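Local coordinates for protein malate synthase (Haloferax volcanii, PDB 5TAO) that catalyses the magnesium-dependent Claisen condensation of acetyl-CoA with glyoxylate and the hydrolysis of the malyl-CoA intermediate, giving malate and CoA in the glyoxylate cycle, at residues M85-D90 with F119-V124; D128-A133 with M153-E158; G36-Q41 with E76-I81. All coordinates share one frame; numbering follows the deposited sequence.

Interaction 1: residues M85-D90 with F119-V124; sequences MVWHRD and FVIPEV. With PB (lead (II) ion), chain G; GLV (glyoxylic acid), chain E; GLV (glyoxylic acid), chain D.
I121 lays its CG2 methyl on one face of the W87 indole, 3.7 Å from the centroid of the five-membered ring, a CH-pi contact offset toward the rim. With CG anti to the backbone N (chi1 -175°), W87 swings its ring beneath this methyl, while E123 O lies at the ring edge. The H88 imidazole receives E123 CB over one face, and at its edge, in plane, D90 N donates to H88 ND1 and O1 of one glyoxylate lies nearby. H88 CE1 in turn sits over the centre of the R89 guanidinium.

At the guanidinium edge, R89 NH1 forms a salt bridge of 2.9 Å to the anti lone pair of E123 OE2, and the two planar groups are nearly coplanar. NH1 also bonds E123 O, 3.0 Å away, from above the carbonyl plane; R89 N reaches the same oxygen from its opposite face. A further glyoxylate accepts from R89 NE. Held in this way, E123 offers OE1 to a lead ion at 2.6 Å, which is also bound by D192, a magnesium ligand of the enzyme.

In this TIM-barrel enzyme of the HpcH/HpaI family, M85 N hydrogen-bonds V120 O, so the loop after strand 80-81 runs alongside strand 118-121. Helix 92-105 packs on M85 and F119, W87 NE1 hydrogen-bonds D129 OD2 of helix 127-143, and strand 152-157 flanks I121.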
loop_
_atom_site.group_PDB
_atom_site.type_symbol
_atom_site.label_atom_id
_atom_site.label_comp_id
_atom_site.label_asym_id
_atom_site.label_seq_id
_atom_site.Cartn_x
_atom_site.Cartn_y
_atom_site.Cartn_z
ATOM N N MET A 85 -14.487 -12.947 24.866
ATOM C CA MET A 85 -13.783 -14.216 24.711
ATOM C C MET A 85 -12.313 -14.063 24.927
ATOM O O MET A 85 -11.820 -12.954 24.970
ATOM C CB MET A 85 -13.988 -14.719 23.293
ATOM C CG MET A 85 -15.413 -14.907 22.886
ATOM S SD MET A 85 -16.107 -16.381 23.638
ATOM C CE MET A 85 -16.946 -15.689 25.087
ATOM N N VAL A 86 -11.576 -15.161 25.087
ATOM C CA VAL A 86 -10.144 -15.060 25.129
ATOM C C VAL A 86 -9.554 -14.835 23.667
ATOM O O VAL A 86 -10.155 -15.250 22.658
ATOM C CB VAL A 86 -9.457 -16.295 25.761
ATOM C CG1 VAL A 86 -9.762 -16.344 27.236
ATOM C CG2 VAL A 86 -9.815 -17.616 25.028
ATOM N N TRP A 87 -8.424 -14.182 23.596
ATOM C CA TRP A 87 -7.746 -13.912 22.304
ATOM C C TRP A 87 -6.372 -13.419 22.625
ATOM O O TRP A 87 -6.130 -12.816 23.673
ATOM C CB TRP A 87 -8.559 -12.875 21.504
ATOM C CG TRP A 87 -7.962 -12.643 20.084
ATOM C CD1 TRP A 87 -6.985 -11.762 19.745
ATOM C CD2 TRP A 87 -8.262 -13.395 18.922
ATOM N NE1 TRP A 87 -6.709 -11.859 18.409
ATOM C CE2 TRP A 87 -7.491 -12.831 17.857
ATOM C CE3 TRP A 87 -9.139 -14.444 18.660
ATOM C CZ2 TRP A 87 -7.528 -13.320 16.571
ATOM C CZ3 TRP A 87 -9.220 -14.943 17.392
ATOM C CH2 TRP A 87 -8.356 -14.423 16.344
ATOM N N HIS A 88 -5.394 -13.697 21.788
ATOM C CA HIS A 88 -4.147 -12.960 21.916
ATOM C C HIS A 88 -3.460 -12.980 20.539
ATOM O O HIS A 88 -3.330 -14.045 19.913
ATOM C CB HIS A 88 -3.234 -13.494 23.016
ATOM C CG HIS A 88 -2.254 -12.484 23.517
ATOM N ND1 HIS A 88 -1.235 -11.986 22.736
ATOM C CD2 HIS A 88 -2.128 -11.872 24.723
ATOM C CE1 HIS A 88 -0.508 -11.132 23.426
ATOM N NE2 HIS A 88 -1.043 -11.025 24.630
ATOM N N ARG A 89 -3.052 -11.771 20.090
ATOM C CA ARG A 89 -2.208 -11.588 18.910
ATOM C C ARG A 89 -0.927 -12.458 18.768
ATOM O O ARG A 89 -0.518 -12.736 17.655
ATOM C CB ARG A 89 -1.833 -10.083 18.809
ATOM C CG ARG A 89 -0.872 -9.581 19.847
ATOM C CD ARG A 89 -0.794 -8.073 19.900
ATOM N NE ARG A 89 -0.089 -7.652 21.106
ATOM C CZ ARG A 89 -0.630 -7.485 22.322
ATOM N NH1 ARG A 89 -1.944 -7.722 22.574
ATOM N NH2 ARG A 89 0.153 -7.129 23.306
ATOM N N ASP A 90 -0.298 -12.819 19.882
ATOM C CA ASP A 90 0.846 -13.649 19.962
ATOM C C ASP A 90 0.636 -15.124 20.461
ATOM O O ASP A 90 1.613 -15.762 20.828
ATOM C CB ASP A 90 1.714 -13.047 21.008
ATOM C CG ASP A 90 2.159 -11.654 20.602
ATOM O OD1 ASP A 90 2.212 -11.540 19.367
ATOM O OD2 ASP A 90 2.430 -10.776 21.457
ATOM N N PHE A 119 -19.483 -10.266 20.022
ATOM C CA PHE A 119 -18.466 -10.658 20.942
ATOM C C PHE A 119 -17.395 -9.594 21.057
ATOM O O PHE A 119 -17.183 -8.802 20.115
ATOM C CB PHE A 119 -17.859 -12.012 20.552
ATOM C CG PHE A 119 -18.790 -13.196 20.751
ATOM C CD1 PHE A 119 -18.916 -13.791 22.007
ATOM C CD2 PHE A 119 -19.589 -13.680 19.708
ATOM C CE1 PHE A 119 -19.793 -14.842 22.225
ATOM C CE2 PHE A 119 -20.475 -14.750 19.917
ATOM C CZ PHE A 119 -20.569 -15.327 21.176
ATOM N N VAL A 120 -16.721 -9.565 22.203
ATOM C CA VAL A 120 -15.602 -8.661 22.464
ATOM C C VAL A 120 -14.326 -9.472 22.395
ATOM O O VAL A 120 -14.232 -10.563 22.985
ATOM C CB VAL A 120 -15.749 -7.966 23.808
ATOM C CG1 VAL A 120 -14.539 -7.077 24.091
ATOM C CG2 VAL A 120 -17.007 -7.146 23.847
ATOM N N ILE A 121 -13.356 -8.996 21.612
ATOM C CA ILE A 121 -12.101 -9.661 21.392
ATOM C C ILE A 121 -10.979 -8.800 21.963
ATOM O O ILE A 121 -10.689 -7.704 21.457
ATOM C CB ILE A 121 -11.853 -9.849 19.880
ATOM C CG1 ILE A 121 -12.993 -10.612 19.225
ATOM C CG2 ILE A 121 -10.549 -10.538 19.618
ATOM C CD1 ILE A 121 -13.244 -12.011 19.807
ATOM N N PRO A 122 -10.276 -9.293 22.966
ATOM C CA PRO A 122 -9.201 -8.532 23.581
ATOM C C PRO A 122 -7.847 -8.794 22.902
ATOM O O PRO A 122 -7.736 -9.704 22.134
ATOM C CB PRO A 122 -9.133 -9.143 24.989
ATOM C CG PRO A 122 -9.457 -10.573 24.726
ATOM C CD PRO A 122 -10.499 -10.566 23.661
ATOM N N GLU A 123 -6.847 -8.013 23.278
ATOM C CA GLU A 123 -5.459 -8.253 22.962
ATOM C C GLU A 123 -5.160 -8.346 21.461
ATOM O O GLU A 123 -4.228 -9.030 21.072
ATOM C CB GLU A 123 -4.897 -9.475 23.744
ATOM C CG GLU A 123 -5.056 -9.401 25.298
ATOM C CD GLU A 123 -4.051 -8.488 25.897
ATOM O OE1 GLU A 123 -4.213 -8.174 27.075
ATOM O OE2 GLU A 123 -3.077 -8.024 25.179
ATOM N N VAL A 124 -5.959 -7.694 20.636
ATOM C CA VAL A 124 -5.754 -7.721 19.240
ATOM C C VAL A 124 -4.429 -6.934 18.872
ATOM O O VAL A 124 -3.902 -6.162 19.635
ATOM C CB VAL A 124 -6.924 -7.193 18.457
ATOM C CG1 VAL A 124 -8.139 -8.088 18.646
ATOM C CG2 VAL A 124 -7.255 -5.720 18.771
HETATM PB PB PB G . -6.475 -8.129 28.328
HETATM C C1 GLV E . -3.244 -10.615 29.328
HETATM O O1 GLV E . -3.120 -11.288 28.295
HETATM C C2 GLV E . -4.486 -9.847 29.626
HETATM O O2 GLV E . -4.510 -9.265 30.753
HETATM O O3 GLV E . -5.458 -9.720 28.833
HETATM C C1 GLV D . 4.005 -8.458 23.109
HETATM O O1 GLV D . 5.123 -8.632 23.596
HETATM C C2 GLV D . 3.866 -7.638 21.886
HETATM O O2 GLV D . 2.773 -7.279 21.510
HETATM O O3 GLV D . 4.853 -7.181 21.247
HETATM O O HOH W 1 -1.470 -6.297 25.747
#

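Interaction 2: residues D128-A133 with M153-E158; sequences DDWKKA and MSVIIE. With GLV (glyoxylic acid), chain C.
Apolar packing carries this contact, with W130 of helix 127-143 as its broadest surface. V155 brings CG2 over one face of the indole, a CH-pi contact 4.2 Å from the centroid of the six-membered ring and 25° off its normal. I157 reaches the far rim with CD1, which lies 3.7 Å from W130 CZ2 and approaches obliquely. Both aliphatic side chains cross the indole at about a right angle, so that two alternate residues on the helix-facing side of the strand meet one flat group.

Methionine packing supplies the second element. M153 runs out straight from the strand, CG anti to the backbone N (chi1 180°) and chi2 likewise extended, before bending at the sulfur. Its CE methyl thus arrives at the helix surface, 4.0 Å from A133 CB and 3.7 Å from W130 O.

No hydrogen bond joins the two segments, and polar groups find partners elsewhere. W130 NE1 donates to G125 O, and S154 OG accepts from L185 N in the next strand. On the outer side of the helix, K131 NZ bridges to D128 OD1 at 3.0 Å, and the same two residues form reciprocal salt bridges with D128 and K131 of a second subunit.

Helix and strand belong to one beta-alpha-beta unit of the barrel, strand 118-121, helix 127-143, strand 152-157. Apolar packing without hydrogen bonds seats the helix on the strand, consistent with the polar chemistry being kept for E158, just past the strand, which binds glyoxylate and magnesium.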
loop_
_atom_site.group_PDB
_atom_site.type_symbol
_atom_site.label_atom_id
_atom_site.label_comp_id
_atom_site.label_asym_id
_atom_site.label_seq_id
_atom_site.Cartn_x
_atom_site.Cartn_y
_atom_site.Cartn_z
ATOM N N ASP A 128 -3.869 -7.282 10.459
ATOM C CA ASP A 128 -4.007 -8.654 10.021
ATOM C C ASP A 128 -4.483 -9.627 11.168
ATOM O O ASP A 128 -5.182 -10.599 10.881
ATOM C CB ASP A 128 -2.791 -9.144 9.279
ATOM C CG ASP A 128 -2.735 -8.643 7.773
ATOM O OD1 ASP A 128 -3.612 -7.856 7.336
ATOM O OD2 ASP A 128 -1.749 -8.990 7.051
ATOM N N ASP A 129 -4.145 -9.335 12.398
ATOM C CA ASP A 129 -4.687 -10.080 13.525
ATOM C C ASP A 129 -6.229 -9.859 13.642
ATOM O O ASP A 129 -6.961 -10.775 13.973
ATOM C CB ASP A 129 -3.970 -9.642 14.835
ATOM C CG ASP A 129 -4.473 -10.459 16.043
ATOM O OD1 ASP A 129 -4.348 -11.714 15.987
ATOM O OD2 ASP A 129 -5.063 -9.867 16.983
ATOM N N TRP A 130 -6.728 -8.632 13.395
ATOM C CA TRP A 130 -8.166 -8.331 13.455
ATOM C C TRP A 130 -8.910 -9.148 12.440
ATOM O O TRP A 130 -9.982 -9.667 12.708
ATOM C CB TRP A 130 -8.517 -6.850 13.271
ATOM C CG TRP A 130 -7.938 -5.861 14.248
ATOM C CD1 TRP A 130 -6.729 -5.867 14.806
ATOM C CD2 TRP A 130 -8.528 -4.602 14.612
ATOM N NE1 TRP A 130 -6.509 -4.723 15.512
ATOM C CE2 TRP A 130 -7.596 -3.911 15.373
ATOM C CE3 TRP A 130 -9.696 -3.986 14.293
ATOM C CZ2 TRP A 130 -7.850 -2.695 15.897
ATOM C CZ3 TRP A 130 -9.985 -2.778 14.865
ATOM C CH2 TRP A 130 -9.048 -2.111 15.590
ATOM N N LYS A 131 -8.330 -9.316 11.260
ATOM C CA LYS A 131 -8.894 -10.152 10.229
ATOM C C LYS A 131 -9.038 -11.646 10.609
ATOM O O LYS A 131 -9.899 -12.361 10.112
ATOM C CB LYS A 131 -7.997 -10.065 8.983
ATOM C CG LYS A 131 -8.062 -8.668 8.298
ATOM C CD LYS A 131 -7.040 -8.560 7.147
ATOM C CE LYS A 131 -7.013 -7.180 6.467
ATOM N NZ LYS A 131 -5.871 -7.032 5.486
ATOM N N LYS A 132 -8.123 -12.106 11.387
ATOM C CA LYS A 132 -8.149 -13.525 11.897
ATOM C C LYS A 132 -9.350 -13.676 12.832
ATOM O O LYS A 132 -10.054 -14.672 12.748
ATOM C CB LYS A 132 -6.887 -13.861 12.673
ATOM C CG LYS A 132 -5.584 -13.874 11.875
ATOM C CD LYS A 132 -4.357 -14.058 12.814
ATOM C CE LYS A 132 -3.054 -13.968 11.962
ATOM N NZ LYS A 132 -1.841 -14.197 12.837
ATOM N N ALA A 133 -9.620 -12.673 13.645
ATOM C CA ALA A 133 -10.818 -12.733 14.494
ATOM C C ALA A 133 -12.067 -12.655 13.686
ATOM O O ALA A 133 -12.959 -13.504 13.795
ATOM C CB ALA A 133 -10.764 -11.667 15.551
ATOM N N MET A 153 -18.462 -7.447 16.171
ATOM C CA MET A 153 -17.193 -7.590 16.815
ATOM C C MET A 153 -16.763 -6.280 17.451
ATOM O O MET A 153 -16.747 -5.192 16.784
ATOM C CB MET A 153 -16.126 -8.041 15.763
ATOM C CG MET A 153 -14.698 -8.238 16.261
ATOM S SD MET A 153 -13.628 -8.768 14.874
ATOM C CE MET A 153 -12.124 -7.960 15.250
ATOM N N SER A 154 -16.259 -6.376 18.674
ATOM C CA SER A 154 -15.763 -5.231 19.372
ATOM C C SER A 154 -14.372 -5.620 19.742
ATOM O O SER A 154 -14.134 -6.806 19.943
ATOM C CB SER A 154 -16.609 -4.809 20.587
ATOM O OG SER A 154 -17.845 -4.243 20.162
ATOM N N VAL A 155 -13.440 -4.668 19.800
ATOM C CA VAL A 155 -12.113 -5.031 20.183
ATOM C C VAL A 155 -11.661 -4.228 21.355
ATOM O O VAL A 155 -12.082 -3.131 21.506
ATOM C CB VAL A 155 -11.102 -4.859 19.012
ATOM C CG1 VAL A 155 -11.544 -5.622 17.790
ATOM C CG2 VAL A 155 -10.986 -3.430 18.629
ATOM N N ILE A 156 -10.731 -4.761 22.137
ATOM C CA ILE A 156 -10.037 -3.998 23.120
ATOM C C ILE A 156 -8.650 -3.573 22.563
ATOM O O ILE A 156 -7.867 -4.410 22.146
ATOM C CB ILE A 156 -9.722 -4.776 24.395
ATOM C CG1 ILE A 156 -10.906 -5.581 24.961
ATOM C CG2 ILE A 156 -9.305 -3.808 25.468
ATOM C CD1 ILE A 156 -12.107 -4.796 25.244
ATOM N N ILE A 157 -8.371 -2.273 22.615
ATOM C CA ILE A 157 -7.121 -1.702 22.107
ATOM C C ILE A 157 -6.173 -1.718 23.328
ATOM O O ILE A 157 -6.324 -0.923 24.251
ATOM C CB ILE A 157 -7.319 -0.250 21.544
ATOM C CG1 ILE A 157 -8.382 -0.165 20.436
ATOM C CG2 ILE A 157 -5.973 0.391 21.107
ATOM C CD1 ILE A 157 -8.157 -1.069 19.215
ATOM N N GLU A 158 -5.223 -2.643 23.343
ATOM C CA GLU A 158 -4.317 -2.779 24.509
ATOM C C GLU A 158 -2.917 -3.125 24.074
ATOM O O GLU A 158 -2.135 -3.734 24.807
ATOM C CB GLU A 158 -4.871 -3.801 25.525
ATOM C CG GLU A 158 -5.757 -4.867 24.979
ATOM C CD GLU A 158 -6.469 -5.718 26.090
ATOM O OE1 GLU A 158 -6.567 -5.351 27.274
ATOM O OE2 GLU A 158 -6.900 -6.796 25.691
HETATM C C1 GLV C . -7.965 -4.132 30.497
HETATM O O1 GLV C . -7.013 -3.828 29.738
HETATM C C2 GLV C . -8.549 -5.510 30.607
HETATM O O2 GLV C . -9.312 -5.881 31.576
HETATM O O3 GLV C . -8.211 -6.345 29.744
#

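Interaction 3: residues G36-Q41 with E76-I81. With NA (sodium ion), chain Q.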
loop_
_atom_site.group_PDB
_atom_site.type_symbol
_atom_site.label_atom_id
_atom_site.label_comp_id
_atom_site.label_asym_id
_atom_site.label_seq_id
_atom_site.Cartn_x
_atom_site.Cartn_y
_atom_site.Cartn_z
ATOM N N GLY A 36 -30.071 -9.616 35.935
ATOM C CA GLY A 36 -31.285 -8.975 36.485
ATOM C C GLY A 36 -31.295 -7.470 36.609
ATOM O O GLY A 36 -32.333 -6.880 36.921
ATOM N N LEU A 37 -30.166 -6.814 36.336
ATOM C CA LEU A 37 -30.077 -5.373 36.519
ATOM C C LEU A 37 -31.012 -4.711 35.586
ATOM O O LEU A 37 -31.217 -5.198 34.472
ATOM C CB LEU A 37 -28.611 -4.870 36.283
ATOM C CG LEU A 37 -27.579 -5.403 37.259
ATOM C CD1 LEU A 37 -26.120 -5.054 36.872
ATOM C CD2 LEU A 37 -27.917 -4.963 38.676
ATOM N N ARG A 38 -31.605 -3.600 36.017
ATOM C CA ARG A 38 -32.560 -2.856 35.202
ATOM C C ARG A 38 -32.409 -1.377 35.461
ATOM O O ARG A 38 -31.783 -0.955 36.423
ATOM C CB ARG A 38 -34.015 -3.284 35.518
ATOM C CG ARG A 38 -34.329 -4.781 35.316
ATOM C CD ARG A 38 -34.712 -5.098 33.850
ATOM N NE ARG A 38 -34.939 -6.525 33.677
ATOM C CZ ARG A 38 -34.015 -7.465 33.717
ATOM N NH1 ARG A 38 -32.734 -7.172 33.826
ATOM N NH2 ARG A 38 -34.369 -8.737 33.588
ATOM N N GLY A 39 -33.005 -0.571 34.620
ATOM C CA GLY A 39 -32.885 0.854 34.772
ATOM C C GLY A 39 -31.445 1.357 34.771
ATOM O O GLY A 39 -30.515 0.735 34.191
ATOM N N MET A 40 -31.256 2.470 35.457
ATOM C CA MET A 40 -30.005 3.159 35.415
ATOM C C MET A 40 -28.871 2.278 35.868
ATOM O O MET A 40 -27.698 2.575 35.571
ATOM C CB MET A 40 -30.057 4.439 36.267
ATOM C CG MET A 40 -30.811 5.565 35.594
ATOM S SD MET A 40 -30.105 6.166 34.027
ATOM C CE MET A 40 -28.738 7.067 34.732
ATOM N N GLN A 41 -29.170 1.206 36.598
ATOM C CA GLN A 41 -28.122 0.275 37.077
ATOM C C GLN A 41 -27.726 -0.748 36.006
ATOM O O GLN A 41 -26.826 -1.540 36.211
ATOM C CB GLN A 41 -28.621 -0.574 38.255
ATOM C CG GLN A 41 -28.872 0.122 39.580
ATOM C CD GLN A 41 -29.063 -0.910 40.684
ATOM O OE1 GLN A 41 -29.772 -1.917 40.511
ATOM N NE2 GLN A 41 -28.367 -0.708 41.789
ATOM N N GLU A 76 -34.786 -10.958 28.575
ATOM C CA GLU A 76 -35.377 -9.854 29.348
ATOM C C GLU A 76 -34.356 -8.713 29.556
ATOM O O GLU A 76 -34.711 -7.587 29.977
ATOM C CB GLU A 76 -35.792 -10.425 30.728
ATOM C CG GLU A 76 -36.796 -11.601 30.650
ATOM C CD GLU A 76 -38.065 -11.141 29.972
ATOM O OE1 GLU A 76 -38.196 -9.895 29.836
ATOM O OE2 GLU A 76 -38.881 -11.970 29.537
ATOM N N PHE A 77 -33.086 -9.020 29.280
ATOM C CA PHE A 77 -32.011 -8.049 29.505
ATOM C C PHE A 77 -32.277 -6.823 28.625
ATOM O O PHE A 77 -32.496 -6.957 27.450
ATOM C CB PHE A 77 -30.634 -8.676 29.297
ATOM C CG PHE A 77 -29.534 -7.840 29.827
ATOM C CD1 PHE A 77 -29.314 -7.774 31.170
ATOM C CD2 PHE A 77 -28.784 -7.022 28.984
ATOM C CE1 PHE A 77 -28.315 -6.963 31.691
ATOM C CE2 PHE A 77 -27.811 -6.177 29.504
ATOM C CZ PHE A 77 -27.553 -6.165 30.856
ATOM N N PRO A 78 -32.310 -5.618 29.230
ATOM C CA PRO A 78 -32.669 -4.391 28.582
ATOM C C PRO A 78 -31.572 -3.767 27.642
ATOM O O PRO A 78 -31.892 -2.991 26.728
ATOM C CB PRO A 78 -32.925 -3.477 29.755
ATOM C CG PRO A 78 -32.030 -3.936 30.803
ATOM C CD PRO A 78 -31.883 -5.385 30.624
ATOM N N GLY A 79 -30.337 -4.069 27.916
ATOM C CA GLY A 79 -29.207 -3.651 27.060
ATOM C C GLY A 79 -28.800 -4.745 26.083
ATOM O O GLY A 79 -29.555 -5.661 25.831
ATOM N N GLU A 80 -27.597 -4.635 25.510
ATOM C CA GLU A 80 -27.167 -5.564 24.493
ATOM C C GLU A 80 -26.141 -6.358 25.163
ATOM O O GLU A 80 -25.414 -5.855 25.999
ATOM C CB GLU A 80 -26.497 -4.848 23.326
ATOM C CG GLU A 80 -27.410 -4.084 22.362
ATOM C CD GLU A 80 -26.619 -3.599 21.105
ATOM O OE1 GLU A 80 -25.421 -3.980 20.897
ATOM O OE2 GLU A 80 -27.185 -2.834 20.304
ATOM N N ILE A 81 -26.054 -7.608 24.779
ATOM C CA ILE A 81 -25.124 -8.519 25.366
ATOM C C ILE A 81 -23.935 -8.923 24.394
ATOM O O ILE A 81 -24.117 -9.495 23.339
ATOM C CB ILE A 81 -25.874 -9.759 25.814
ATOM C CG1 ILE A 81 -27.150 -9.372 26.649
ATOM C CG2 ILE A 81 -24.975 -10.646 26.620
ATOM C CD1 ILE A 81 -27.915 -10.562 27.146
HETATM NA NA NA Q . -32.950 -2.389 24.910
HETATM O O HOH W 2 -30.326 -1.939 23.762
#
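R38 meets E76, F77 and P78 where two loops come together at the rim of the beta/alpha barrel: one follows helix 29-36 and precedes strand 45-49, the other leads into strand 80-81. These are neighbouring strands of the parallel sheet, and the contact joins the chain just before each of them.

The R38 side chain leaves CB with CG anti to the carbonyl carbon, and at chi2 (-85°) it bends sharply. This bend folds the chain back over its own loop and carries the guanidinium to the other segment. NE and CZ then lie beneath the backbone carbonyl of E76, whose O stands 3.6 Å above the guanidinium plane, offset toward the rim. The two terminal nitrogens part company. NH2 goes to the aliphatic base of E76, 3.6 Å from its CB, whereas the E76 carboxylate stays apart, with OE1 5.5 Å from R38 NH2. NH1 turns to P78, 3.8 Å from its CD, the proline ring crossing the arginine at about a right angle. R38 NH1 also donates to L37 O over 2.6 Å, from above that carbonyl plane, and to A35 O at the end of the preceding helix. The arginine thus ties up L37 O of its own loop and A35 O of helix 29-36 while presenting its flat group to the second loop.

P78 CD also lies over one face of the F77 ring, which in addition meets the ring of W46 of strand 45-49, their planes at about 35°. A third subunit borders the site: its Q412 donates from NE2 to G39 O. A sodium ion joins the same two subunits, bound by P78 O at 2.2 Å, by a water, and by N408 O of that third subunit.

Interactions 1 and 2 are buried and adjoin, their centres about 7 Å apart; interaction 3 lies partly exposed, its centre about 25 Å from that of interaction 1. All three reach the same parallel sheet, but interaction 3 lies at the chain leading into strands 45-49 and 80-81, and the other two share the neighbouring strands 118-121 and 152-157. A probable hydrogen bond from E123 N to E158 OE2 couples interactions 1 and 2 at the metal site. Chemistry follows place: interaction 1 combines apolar packing with a salt bridge and a metal ligand at the active site, purely apolar packing fills interaction 2 between helix and strand, and interaction 3 mixes an arginine with backbone carbonyls beside a subunit interface.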